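PDB 3IAL: prolyl-tRNA synthetase from Giardia lamblia ATCC 50803, which probably catalyses the ATP-dependent joining of L-proline to tRNA(Pro), and is captured here with its prolyl-adenylate intermediate bound. Local coordinates for residues B[271-274]-B[275-279]. Numbering follows the deposited sequence.
Sequences AGIS and TRVLA. With PR8 (5'-O-[(R)-hydroxy{[(2S)-pyrrolidin-2-ylcarbonyl]oxy}phosphoryl]adenosine), chain H.
Strand 263-274 of the class II synthetase core ends at S274, and the chain turns directly into helix 276-285, V277 N donating to S274 O at 3.2 Å. This junction is the class II motif 3, whose arginine lies against the adenine. S274 suits the turn because its hydroxyl has two tasks: it accepts from R276 N in a capping bond, N-H...O angle 168°, and it gives its own proton to N3 of the adenine in PR8. Both tasks depend on chi1 of 77°, which swings OG between the backbone N and the carbonyl carbon. G272, with no side chain, lets the strand pass close to the ribose, its CA 3.8 Å from PR8 C5'.

R276 leaves the first turn with CG 3.5 Å from S274 OG, then runs extended so that one face of its guanidinium meets the purine: PR8 C4 lies 3.6 Å above the guanidinium plane, offset toward the rim of that group. I163 O, bonded to NE, and Q237 O, bonded to NH1, fix its rotation. Away from the ligand, I273 and V277 meet through CB and CG2 at 3.9 Å, branched apolar residues suited to the buried side under helix 180-201, where I194 and F198 touch them. A water completes the turn, donating to S274 O at 2.7 Å and accepting from L278 N at 3.1 Å.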
# COMPACT_ATOMS: atom_id res chain seq x y z
N ALA B 271 11.80 13.61 -3.16
CA ALA B 271 11.87 13.42 -1.72
C ALA B 271 11.70 11.95 -1.41
O ALA B 271 10.86 11.28 -2.01
CB ALA B 271 10.79 14.23 -1.01
N GLY B 272 12.50 11.45 -0.47
CA GLY B 272 12.49 10.04 -0.12
C GLY B 272 12.53 9.80 1.37
O GLY B 272 13.31 10.43 2.09
N ILE B 273 11.66 8.91 1.83
CA ILE B 273 11.71 8.35 3.18
C ILE B 273 11.55 6.82 3.10
O ILE B 273 10.83 6.30 2.25
CB ILE B 273 10.64 8.93 4.13
CG1 ILE B 273 9.22 8.73 3.59
CG2 ILE B 273 10.91 10.40 4.39
CD1 ILE B 273 8.12 8.82 4.67
N SER B 274 12.26 6.12 3.97
CA SER B 274 12.28 4.68 3.96
C SER B 274 11.92 4.12 5.34
O SER B 274 11.41 4.85 6.20
CB SER B 274 13.68 4.22 3.56
OG SER B 274 14.58 4.36 4.65
N THR B 275 12.21 2.83 5.53
CA THR B 275 12.06 2.13 6.81
C THR B 275 12.89 2.72 7.95
O THR B 275 12.65 2.41 9.13
CB THR B 275 12.50 0.67 6.66
OG1 THR B 275 13.85 0.63 6.17
CG2 THR B 275 11.58 -0.08 5.69
N ARG B 276 13.88 3.54 7.61
CA ARG B 276 14.67 4.28 8.61
C ARG B 276 13.83 5.18 9.53
O ARG B 276 14.22 5.43 10.66
CB ARG B 276 15.74 5.13 7.92
CG ARG B 276 16.83 4.31 7.32
CD ARG B 276 17.86 5.19 6.68
NE ARG B 276 19.09 4.46 6.42
CZ ARG B 276 20.21 5.00 5.96
NH1 ARG B 276 20.28 6.31 5.71
NH2 ARG B 276 21.27 4.22 5.78
N VAL B 277 12.71 5.68 9.03
CA VAL B 277 11.79 6.48 9.86
C VAL B 277 11.28 5.63 11.03
O VAL B 277 11.31 6.07 12.18
CB VAL B 277 10.60 7.02 9.04
CG1 VAL B 277 9.68 7.88 9.92
CG2 VAL B 277 11.07 7.82 7.83
N LEU B 278 10.84 4.41 10.71
CA LEU B 278 10.42 3.44 11.73
C LEU B 278 11.59 3.11 12.66
O LEU B 278 11.42 3.10 13.88
CB LEU B 278 9.87 2.17 11.07
CG LEU B 278 9.35 1.06 11.99
CD1 LEU B 278 8.20 1.56 12.85
CD2 LEU B 278 8.92 -0.18 11.17
N ALA B 279 12.76 2.86 12.09
CA ALA B 279 13.96 2.63 12.90
C ALA B 279 14.13 3.73 13.96
O ALA B 279 14.37 3.42 15.14
CB ALA B 279 15.20 2.55 12.03
C PR8 H . 16.78 9.60 -2.91
N PR8 H . 15.54 9.36 -4.97
O PR8 H . 17.07 8.42 -3.09
P PR8 H . 18.04 9.55 -0.77
N1 PR8 H . 18.33 1.05 3.92
C2 PR8 H . 17.28 1.70 4.41
N3 PR8 H . 16.99 2.95 4.04
C4 PR8 H . 17.74 3.60 3.15
C5 PR8 H . 18.86 2.95 2.63
C6 PR8 H . 19.14 1.65 3.03
N6 PR8 H . 20.20 1.02 2.53
N7 PR8 H . 19.44 3.79 1.79
C8 PR8 H . 18.73 4.93 1.77
N9 PR8 H . 17.69 4.82 2.61
CA PR8 H . 15.87 10.32 -3.90
CB PR8 H . 14.56 10.67 -3.20
CD PR8 H . 14.09 9.38 -5.14
CG PR8 H . 13.57 9.62 -3.72
C1' PR8 H . 16.68 5.90 2.86
O10 PR8 H . 17.23 10.38 -1.90
O1P PR8 H . 19.38 9.10 -1.22
C2' PR8 H . 17.28 7.12 3.60
O2' PR8 H . 16.35 7.61 4.58
O2P PR8 H . 18.17 10.56 0.48
C3' PR8 H . 17.38 8.16 2.51
O3' PR8 H . 17.37 9.47 3.07
C4' PR8 H . 16.06 7.86 1.83
O4' PR8 H . 16.18 6.44 1.60
C5' PR8 H . 15.97 8.66 0.55
O5' PR8 H . 17.06 8.36 -0.29
O HOH W 1 9.51 3.92 7.92